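Long-range contacts in xylan esterase 1 (Thermoanaerobacterium sp. 'JW/SL YS485', PDB 3FCY), which probably removes acetyl groups from xylan and related acetylated substrates, as a carbohydrate esterase of family CE7 with the alpha/beta-hydrolase fold: residues D51-R56 with D170-M175; I95-I100 with V138-R143; I112-Y117 with V202-P207. All blocks are in the same frame, centred on the assembly; numbering follows the deposited sequence.

Contacts 2 and 3 belong to the central sheet and are buried, whereas contact 1 lies nearer the surface, its centre about 17 Å from that of the chain. Strand 136-140 runs between strands 94-102 and 108-114, so contacts 2 and 3 touch: Val138 O meets Arg113 N at 2.7 Å, probably as a hydrogen bond. Contact 2 is antiparallel and contact 3 parallel; both rest on backbone bonds and apolar side chains, and contact 2 adds a buried His-carboxylate bond. Contact 1 instead joins helix 50-62 to a loop by a salt bridge, a tyrosine hydroxyl and a water. Its nearest atoms are about 8 Å from contact 2 and 11 Å from contact 3.

Contact 1. Residues D51-R56 with D170-M175; sequences DEYWNR and DDADNM
Tyr53 and Arg56 both swing their CG away from the backbone N (chi1 174° and 180°), which sends the two side chains from helix 50-62 across to Ala172 and Asp173. The tyrosine ring arrives with its hydroxyl foremost: Tyr53 OH donates to Ala172 O at 2.7 Å, from above the carbonyl plane. Met175 N reaches the same oxygen from the opposite face, so one carbonyl is gripped by two donors. Beside this bond, Tyr53 CE1 rests on the methyl CB of Ala172 at 3.7 Å, a small residue that lets the ring come close to the turn.

Arg56 is long enough to reach over to Asp173, and a bend at chi3 helps to turn its guanidinium group. NH1 forms a salt bridge with the Asp173 carboxylate, 2.7 Å from OD2 and 2.9 Å from OD1, though both N-H...O bonds are weak and the planes of the two groups are 40° apart. Opposite charges suit this place near the surface. A water donates to Tyr53 O and, weakly, to Asp173 OD2. Asp173 N donates to Asp171 OD2 at 3.0 Å, fixing the backbone from which the Asp173 carboxylate projects. Tyr276 stacks on the Tyr53 ring. The arrangement is a helix tied by side chains to an Asx turn, here leading through a short 3-10 segment to Met175, the N-cap of helix 176-192.

Contact 2. Residues I95-I100 with V138-R143; sequences IHAKYI and VAMDVR
Backbone hydrogen bonds join Lys98 to Ala139 as an antiparallel hydrogen-bonded pair: Lys98 N reaches Ala139 O at 2.8 Å, and Ala139 N returns to Lys98 O at 3.0 Å. Ala97 with Met140 and Tyr99 with Val138 are the non-hydrogen-bonded pairs next to it. A further, nearly straight backbone bond runs from Asp141 N to His96 O at 2.8 Å, just past the paired residues. The alpha carbons of Ala97 and Val138 add CA-H...O contacts to Ala139 O and Lys98 O.

The polar side-chain contact is between His96 and Asp141, which lie alongside each other and point the same way. His96 ND1 donates to Asp141 OD2 at 2.8 Å, meeting the oxygen from above the carboxylate plane, with ring and carboxylate 25° apart. Asp141 OD2 also takes the N-H of Gln148 and OD1 that of Ser121, so both carboxylate oxygens have partners. A histidine suits the place because its two ring nitrogens can each meet a carboxylate, Asp141 at ND1 and Asp84 at NE2.

Apolar contacts line the face bearing Ala97, Tyr99, Val138 and Met140. Ala97 is small enough for its CB to sit 3.8 Å from Val138 CG1, and Tyr99 CD1 meets the other valine branch, CG2, at 4.0 Å. Ile95 sends CG2 to Met140 CG.

The other isoleucine branch, CG1, anti to the carbonyl carbon (chi1 -48°), carries Ile95 CD1 to 3.4 Å from Arg143 NE, a van der Waals contact of methyl against guanidinium. That arginine nitrogen forms a salt bridge with Asp183.

Strand 80-88 continues the sheet beyond 94-102, and strand 108-114 beyond 136-140. Helix 176-192 packs against Ile95, Met140 and Arg143, with Leu187 touching the methionine.

Contact 3. Residues I112-Y117 with V202-P207; sequences IRFHGY and VGVMGP
Arg113 and Met205 lie side by side on one face of the parallel strands, their side chains pointing the same way. The methionine bends at its last torsion (chi3 60°), which lays CE over one face of the guanidinium group, 3.1 Å from Arg113 NH2. Arginine suits this partly exposed place: its extended chain passes along Met205, and its flat end gives the flexible thioether a surface to rest on.

The other face carries Ile112, Phe114 and Val204. The phenyl ring runs slantwise to the valine, with Phe114 CE2 4.0 Å from Val204 CB, and Ile112 CB meets Val204 CG1 at 4.1 Å. Beta-branched Ile112 and Val204 suit extended strands. Leu187 and Val191 of helix 176-192 touch Ile112, while Ser214 and Cys217 of helix 209-220 touch Phe114.

Between these faces the backbones are sewn by Ile112 N to Gly203 O, Met205 N to Ile112 O and Phe114 N to Met205 O, each 2.8 to 2.9 Å long. Gly206 lets its strand pass close to Phe114 O, where a beta carbon would clash. His115 ND1 donates to Gly116 O at 2.7 Å, within the ring plane, in the loop that leads to Tyr117, a predicted substrate-binding residue. The regular backbone bonds thus lead strand 202-207 to Pro207, next to Ser208, the predicted nucleophile on what looks like a nucleophile elbow, while the other strand leads on to Tyr117.

Contact 1. Residues D51-R56 with D170-M175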
loop_
_atom_site.group_PDB
_atom_site.type_symbol
_atom_site.label_atom_id
_atom_site.label_comp_id
_atom_site.label_asym_id
_atom_site.label_seq_id
_atom_site.Cartn_x
_atom_site.Cartn_y
_atom_site.Cartn_z
ATOM N N ASP A 51 -39.250 14.194 14.829
ATOM C CA ASP A 51 -40.024 15.329 14.341
ATOM C C ASP A 51 -40.010 16.500 15.311
ATOM O O ASP A 51 -39.810 17.643 14.902
ATOM C CB ASP A 51 -41.464 14.893 14.047
ATOM C CG ASP A 51 -41.566 14.036 12.796
ATOM O OD1 ASP A 51 -42.590 13.337 12.628
ATOM O OD2 ASP A 51 -40.624 14.068 11.974
ATOM N N GLU A 52 -40.220 16.223 16.594
ATOM C CA GLU A 52 -40.216 17.286 17.592
ATOM C C GLU A 52 -38.841 17.945 17.642
ATOM O O GLU A 52 -38.726 19.168 17.720
ATOM C CB GLU A 52 -40.562 16.733 18.977
ATOM C CG GLU A 52 -41.927 16.072 19.068
ATOM C CD GLU A 52 -41.869 14.567 18.881
ATOM O OE1 GLU A 52 -41.477 14.104 17.784
ATOM O OE2 GLU A 52 -42.219 13.844 19.841
ATOM N N TYR A 53 -37.801 17.117 17.599
ATOM C CA TYR A 53 -36.419 17.594 17.634
ATOM C C TYR A 53 -36.181 18.632 16.546
ATOM O O TYR A 53 -35.679 19.726 16.811
ATOM C CB TYR A 53 -35.467 16.413 17.430
ATOM C CG TYR A 53 -34.003 16.782 17.300
ATOM C CD1 TYR A 53 -33.197 16.945 18.430
ATOM C CD2 TYR A 53 -33.411 16.914 16.043
ATOM C CE1 TYR A 53 -31.827 17.221 18.307
ATOM C CE2 TYR A 53 -32.045 17.193 15.909
ATOM C CZ TYR A 53 -31.262 17.339 17.041
ATOM O OH TYR A 53 -29.912 17.572 16.908
ATOM N N TRP A 54 -36.549 18.283 15.318
ATOM C CA TRP A 54 -36.360 19.181 14.188
ATOM C C TRP A 54 -37.303 20.378 14.140
ATOM O O TRP A 54 -36.913 21.450 13.671
ATOM C CB TRP A 54 -36.407 18.391 12.877
ATOM C CG TRP A 54 -35.109 17.712 12.623
ATOM C CD1 TRP A 54 -34.843 16.376 12.708
ATOM C CD2 TRP A 54 -33.861 18.355 12.335
ATOM N NE1 TRP A 54 -33.501 16.147 12.492
ATOM C CE2 TRP A 54 -32.876 17.346 12.262
ATOM C CE3 TRP A 54 -33.480 19.691 12.137
ATOM C CZ2 TRP A 54 -31.530 17.628 11.997
ATOM C CZ3 TRP A 54 -32.136 19.973 11.875
ATOM C CH2 TRP A 54 -31.180 18.943 11.808
ATOM N N ASN A 55 -38.536 20.215 14.619
ATOM C CA ASN A 55 -39.457 21.349 14.629
ATOM C C ASN A 55 -38.897 22.386 15.593
ATOM O O ASN A 55 -39.012 23.590 15.373
ATOM C CB ASN A 55 -40.857 20.925 15.075
ATOM C CG ASN A 55 -41.567 20.094 14.032
ATOM O OD1 ASN A 55 -41.397 20.314 12.831
ATOM N ND2 ASN A 55 -42.379 19.139 14.481
ATOM N N ARG A 56 -38.281 21.896 16.664
ATOM C CA ARG A 56 -37.668 22.748 17.677
ATOM C C ARG A 56 -36.474 23.481 17.063
ATOM O O ARG A 56 -36.308 24.690 17.246
ATOM C CB ARG A 56 -37.197 21.880 18.843
ATOM C CG ARG A 56 -36.523 22.615 19.988
ATOM C CD ARG A 56 -35.819 21.597 20.876
ATOM N NE ARG A 56 -36.690 20.454 21.142
ATOM C CZ ARG A 56 -36.262 19.210 21.316
ATOM N NH1 ARG A 56 -34.967 18.936 21.255
ATOM N NH2 ARG A 56 -37.133 18.235 21.532
ATOM N N ASP A 170 -22.788 15.548 24.059
ATOM C CA ASP A 170 -23.435 16.722 24.639
ATOM C C ASP A 170 -24.933 16.524 24.381
ATOM O O ASP A 170 -25.341 15.477 23.873
ATOM C CB ASP A 170 -22.976 17.979 23.891
ATOM C CG ASP A 170 -23.204 19.255 24.682
ATOM O OD1 ASP A 170 -24.285 19.401 25.289
ATOM O OD2 ASP A 170 -22.299 20.119 24.683
ATOM N N ASP A 171 -25.757 17.508 24.729
ATOM C CA ASP A 171 -27.190 17.385 24.471
ATOM C C ASP A 171 -27.422 17.276 22.964
ATOM O O ASP A 171 -26.722 17.918 22.180
ATOM C CB ASP A 171 -27.951 18.596 25.006
ATOM C CG ASP A 171 -29.453 18.446 24.849
ATOM O OD1 ASP A 171 -30.049 17.631 25.586
ATOM O OD2 ASP A 171 -30.038 19.127 23.980
ATOM N N ALA A 172 -28.399 16.470 22.561
ATOM C CA ALA A 172 -28.694 16.285 21.139
ATOM C C ALA A 172 -28.862 17.604 20.383
ATOM O O ALA A 172 -28.470 17.711 19.217
ATOM C CB ALA A 172 -29.944 15.426 20.970
ATOM N N ASP A 173 -29.438 18.606 21.043
ATOM C CA ASP A 173 -29.654 19.903 20.403
ATOM C C ASP A 173 -28.354 20.680 20.169
ATOM O O ASP A 173 -28.376 21.757 19.577
ATOM C CB ASP A 173 -30.611 20.767 21.239
ATOM C CG ASP A 173 -32.031 20.205 21.291
ATOM O OD1 ASP A 173 -32.898 20.859 21.909
ATOM O OD2 ASP A 173 -32.288 19.121 20.725
ATOM N N ASN A 174 -27.229 20.140 20.634
ATOM C CA ASN A 174 -25.938 20.811 20.462
ATOM C C ASN A 174 -25.035 20.105 19.451
ATOM O O ASN A 174 -23.847 20.425 19.329
ATOM C CB ASN A 174 -25.208 20.925 21.806
ATOM C CG ASN A 174 -25.998 21.718 22.834
ATOM O OD1 ASN A 174 -26.558 22.774 22.527
ATOM N ND2 ASN A 174 -26.034 21.219 24.067
ATOM N N MET A 175 -25.597 19.142 18.727
ATOM C CA MET A 175 -24.826 18.415 17.724
ATOM C C MET A 175 -24.526 19.371 16.574
ATOM O O MET A 175 -25.430 20.006 16.034
ATOM C CB MET A 175 -25.615 17.194 17.260
ATOM C CG MET A 175 -25.730 16.143 18.358
ATOM S SD MET A 175 -26.834 14.788 17.970
ATOM C CE MET A 175 -25.813 13.821 16.864
HETATM O O HOH W 1 -33.311 20.402 18.132
#

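Contact 2. Residues I95-I100 with V138-R143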
loop_
_atom_site.group_PDB
_atom_site.type_symbol
_atom_site.label_atom_id
_atom_site.label_comp_id
_atom_site.label_asym_id
_atom_site.label_seq_id
_atom_site.Cartn_x
_atom_site.Cartn_y
_atom_site.Cartn_z
ATOM N N ILE A 95 -21.945 32.725 9.180
ATOM C CA ILE A 95 -21.798 31.805 8.052
ATOM C C ILE A 95 -21.427 32.534 6.763
ATOM O O ILE A 95 -21.880 33.655 6.515
ATOM C CB ILE A 95 -23.110 31.020 7.807
ATOM C CG1 ILE A 95 -23.643 30.458 9.128
ATOM C CG2 ILE A 95 -22.865 29.884 6.816
ATOM C CD1 ILE A 95 -22.693 29.499 9.843
ATOM N N HIS A 96 -20.606 31.892 5.939
ATOM C CA HIS A 96 -20.180 32.484 4.678
ATOM C C HIS A 96 -20.579 31.657 3.465
ATOM O O HIS A 96 -20.640 30.428 3.521
ATOM C CB HIS A 96 -18.661 32.698 4.679
ATOM C CG HIS A 96 -18.099 33.065 3.338
ATOM N ND1 HIS A 96 -17.731 32.121 2.402
ATOM C CD2 HIS A 96 -17.850 34.270 2.774
ATOM C CE1 HIS A 96 -17.278 32.730 1.320
ATOM N NE2 HIS A 96 -17.340 34.035 1.520
ATOM N N ALA A 97 -20.857 32.353 2.368
ATOM C CA ALA A 97 -21.228 31.713 1.116
ATOM C C ALA A 97 -20.879 32.636 -0.038
ATOM O O ALA A 97 -21.003 33.860 0.075
ATOM C CB ALA A 97 -22.728 31.407 1.092
ATOM N N LYS A 98 -20.412 32.050 -1.136
ATOM C CA LYS A 98 -20.113 32.828 -2.326
ATOM C C LYS A 98 -21.489 33.139 -2.896
ATOM O O LYS A 98 -22.408 32.336 -2.758
ATOM C CB LYS A 98 -19.303 32.005 -3.338
ATOM C CG LYS A 98 -17.815 31.892 -3.022
ATOM C CD LYS A 98 -17.091 31.089 -4.105
ATOM C CE LYS A 98 -15.579 31.222 -3.981
ATOM N NZ LYS A 98 -15.083 30.780 -2.649
ATOM N N TYR A 99 -21.631 34.296 -3.529
ATOM C CA TYR A 99 -22.911 34.704 -4.106
ATOM C C TYR A 99 -22.663 35.411 -5.431
ATOM O O TYR A 99 -22.064 36.487 -5.473
ATOM C CB TYR A 99 -23.645 35.619 -3.111
ATOM C CG TYR A 99 -24.860 36.365 -3.635
ATOM C CD1 TYR A 99 -25.779 35.758 -4.492
ATOM C CD2 TYR A 99 -25.119 37.673 -3.217
ATOM C CE1 TYR A 99 -26.934 36.436 -4.918
ATOM C CE2 TYR A 99 -26.263 38.355 -3.630
ATOM C CZ TYR A 99 -27.165 37.732 -4.478
ATOM O OH TYR A 99 -28.302 38.411 -4.863
ATOM N N ILE A 100 -23.107 34.780 -6.516
ATOM C CA ILE A 100 -22.934 35.329 -7.855
ATOM C C ILE A 100 -24.304 35.644 -8.447
ATOM O O ILE A 100 -25.171 34.775 -8.554
ATOM C CB ILE A 100 -22.203 34.338 -8.779
ATOM C CG1 ILE A 100 -20.936 33.820 -8.088
ATOM C CG2 ILE A 100 -21.840 35.030 -10.085
ATOM C CD1 ILE A 100 -20.231 32.705 -8.845
ATOM N N VAL A 138 -25.224 30.324 -5.441
ATOM C CA VAL A 138 -24.727 30.487 -4.079
ATOM C C VAL A 138 -24.026 29.198 -3.647
ATOM O O VAL A 138 -24.521 28.104 -3.906
ATOM C CB VAL A 138 -25.889 30.785 -3.096
ATOM C CG1 VAL A 138 -25.347 30.992 -1.687
ATOM C CG2 VAL A 138 -26.657 32.020 -3.555
ATOM N N ALA A 139 -22.869 29.335 -3.007
ATOM C CA ALA A 139 -22.102 28.182 -2.530
ATOM C C ALA A 139 -21.700 28.451 -1.083
ATOM O O ALA A 139 -20.838 29.289 -0.817
ATOM C CB ALA A 139 -20.865 27.976 -3.396
ATOM N N MET A 140 -22.326 27.726 -0.161
ATOM C CA MET A 140 -22.091 27.889 1.274
ATOM C C MET A 140 -20.887 27.127 1.818
ATOM O O MET A 140 -20.569 26.028 1.355
ATOM C CB MET A 140 -23.339 27.441 2.045
ATOM C CG MET A 140 -23.298 27.703 3.548
ATOM S SD MET A 140 -24.605 26.815 4.439
ATOM C CE MET A 140 -23.747 25.282 4.845
ATOM N N ASP A 141 -20.218 27.723 2.801
ATOM C CA ASP A 141 -19.084 27.076 3.453
ATOM C C ASP A 141 -19.638 26.470 4.734
ATOM O O ASP A 141 -20.410 27.117 5.448
ATOM C CB ASP A 141 -17.983 28.079 3.816
ATOM C CG ASP A 141 -17.159 28.507 2.619
ATOM O OD1 ASP A 141 -17.074 27.728 1.642
ATOM O OD2 ASP A 141 -16.577 29.613 2.667
ATOM N N VAL A 142 -19.264 25.225 5.014
ATOM C CA VAL A 142 -19.721 24.556 6.225
ATOM C C VAL A 142 -18.922 25.093 7.410
ATOM O O VAL A 142 -17.731 25.380 7.281
ATOM C CB VAL A 142 -19.532 23.021 6.129
ATOM C CG1 VAL A 142 -19.831 22.367 7.477
ATOM C CG2 VAL A 142 -20.460 22.450 5.054
ATOM N N ARG A 143 -19.588 25.242 8.553
ATOM C CA ARG A 143 -18.937 25.733 9.765
ATOM C C ARG A 143 -17.662 24.964 10.086
ATOM O O ARG A 143 -17.639 23.739 10.032
ATOM C CB ARG A 143 -19.872 25.599 10.970
ATOM C CG ARG A 143 -21.166 26.373 10.872
ATOM C CD ARG A 143 -21.996 26.193 12.134
ATOM N NE ARG A 143 -23.237 26.953 12.058
ATOM C CZ ARG A 143 -23.928 27.377 13.111
ATOM N NH1 ARG A 143 -23.499 27.113 14.341
ATOM N NH2 ARG A 143 -25.040 28.077 12.931
#

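Contact 3. Residues I112-Y117 with V202-P207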
loop_
_atom_site.group_PDB
_atom_site.type_symbol
_atom_site.label_atom_id
_atom_site.label_comp_id
_atom_site.label_asym_id
_atom_site.label_seq_id
_atom_site.Cartn_x
_atom_site.Cartn_y
_atom_site.Cartn_z
ATOM N N ILE A 112 -28.116 26.517 -5.134
ATOM C CA ILE A 112 -27.301 26.588 -3.928
ATOM C C ILE A 112 -26.443 25.324 -3.863
ATOM O O ILE A 112 -26.964 24.212 -3.757
ATOM C CB ILE A 112 -28.161 26.661 -2.647
ATOM C CG1 ILE A 112 -29.138 27.839 -2.730
ATOM C CG2 ILE A 112 -27.253 26.841 -1.431
ATOM C CD1 ILE A 112 -30.121 27.905 -1.557
ATOM N N ARG A 113 -25.127 25.496 -3.944
ATOM C CA ARG A 113 -24.211 24.362 -3.892
ATOM C C ARG A 113 -23.640 24.154 -2.494
ATOM O O ARG A 113 -23.376 25.114 -1.765
ATOM C CB ARG A 113 -23.048 24.561 -4.874
ATOM C CG ARG A 113 -23.328 24.157 -6.309
ATOM C CD ARG A 113 -22.078 24.380 -7.159
ATOM N NE ARG A 113 -22.140 23.727 -8.466
ATOM C CZ ARG A 113 -22.107 22.408 -8.650
ATOM N NH1 ARG A 113 -22.013 21.589 -7.609
ATOM N NH2 ARG A 113 -22.151 21.906 -9.878
ATOM N N PHE A 114 -23.462 22.888 -2.133
ATOM C CA PHE A 114 -22.897 22.503 -0.845
ATOM C C PHE A 114 -21.667 21.651 -1.155
ATOM O O PHE A 114 -21.675 20.863 -2.103
ATOM C CB PHE A 114 -23.943 21.741 -0.031
ATOM C CG PHE A 114 -25.147 22.579 0.318
ATOM C CD1 PHE A 114 -25.001 23.741 1.077
ATOM C CD2 PHE A 114 -26.418 22.227 -0.132
ATOM C CE1 PHE A 114 -26.104 24.545 1.384
ATOM C CE2 PHE A 114 -27.534 23.024 0.169
ATOM C CZ PHE A 114 -27.374 24.185 0.927
ATOM N N HIS A 115 -20.614 21.806 -0.359
ATOM C CA HIS A 115 -19.361 21.106 -0.625
ATOM C C HIS A 115 -19.059 19.838 0.160
ATOM O O HIS A 115 -19.744 19.495 1.129
ATOM C CB HIS A 115 -18.200 22.087 -0.451
ATOM C CG HIS A 115 -18.002 22.539 0.964
ATOM N ND1 HIS A 115 -17.509 21.708 1.947
ATOM C CD2 HIS A 115 -18.258 23.725 1.567
ATOM C CE1 HIS A 115 -17.470 22.362 3.096
ATOM N NE2 HIS A 115 -17.919 23.588 2.893
ATOM N N GLY A 116 -18.001 19.161 -0.281
ATOM C CA GLY A 116 -17.559 17.929 0.340
ATOM C C GLY A 116 -16.945 18.117 1.718
ATOM O O GLY A 116 -16.581 19.224 2.115
ATOM N N TYR A 117 -16.833 17.008 2.439
ATOM C CA TYR A 117 -16.288 16.977 3.791
ATOM C C TYR A 117 -14.853 17.516 3.860
ATOM O O TYR A 117 -13.958 16.993 3.200
ATOM C CB TYR A 117 -16.341 15.530 4.290
ATOM C CG TYR A 117 -16.331 15.348 5.789
ATOM C CD1 TYR A 117 -16.749 16.364 6.645
ATOM C CD2 TYR A 117 -15.968 14.120 6.350
ATOM C CE1 TYR A 117 -16.809 16.162 8.028
ATOM C CE2 TYR A 117 -16.029 13.906 7.723
ATOM C CZ TYR A 117 -16.448 14.927 8.557
ATOM O OH TYR A 117 -16.504 14.713 9.917
ATOM N N VAL A 202 -35.906 27.439 -6.966
ATOM C CA VAL A 202 -34.616 27.270 -6.298
ATOM C C VAL A 202 -34.214 25.801 -6.209
ATOM O O VAL A 202 -35.009 24.952 -5.812
ATOM C CB VAL A 202 -34.633 27.864 -4.859
ATOM C CG1 VAL A 202 -33.314 27.562 -4.150
ATOM C CG2 VAL A 202 -34.853 29.371 -4.914
ATOM N N GLY A 203 -32.972 25.517 -6.593
ATOM C CA GLY A 203 -32.460 24.162 -6.540
ATOM C C GLY A 203 -31.204 24.096 -5.686
ATOM O O GLY A 203 -30.513 25.102 -5.500
ATOM N N VAL A 204 -30.912 22.914 -5.153
ATOM C CA VAL A 204 -29.725 22.717 -4.326
ATOM C C VAL A 204 -28.976 21.507 -4.867
ATOM O O VAL A 204 -29.588 20.571 -5.387
ATOM C CB VAL A 204 -30.100 22.495 -2.838
ATOM C CG1 VAL A 204 -30.935 23.672 -2.335
ATOM C CG2 VAL A 204 -30.869 21.201 -2.670
ATOM N N MET A 205 -27.652 21.519 -4.734
ATOM C CA MET A 205 -26.837 20.436 -5.265
ATOM C C MET A 205 -25.493 20.283 -4.560
ATOM O O MET A 205 -24.959 21.238 -4.002
ATOM C CB MET A 205 -26.617 20.688 -6.760
ATOM C CG MET A 205 -25.631 19.773 -7.451
ATOM S SD MET A 205 -25.639 20.074 -9.240
ATOM C CE MET A 205 -25.157 21.770 -9.278
ATOM N N GLY A 206 -24.951 19.067 -4.596
ATOM C CA GLY A 206 -23.667 18.813 -3.979
ATOM C C GLY A 206 -23.270 17.349 -3.980
ATOM O O GLY A 206 -24.127 16.463 -4.076
ATOM N N PRO A 207 -21.958 17.066 -3.903
ATOM C CA PRO A 207 -21.459 15.688 -3.888
ATOM C C PRO A 207 -21.027 15.272 -2.476
ATOM O O PRO A 207 -20.556 16.098 -1.699
ATOM C CB PRO A 207 -20.282 15.757 -4.850
ATOM C CG PRO A 207 -19.661 17.092 -4.461
ATOM C CD PRO A 207 -20.878 18.010 -4.260
#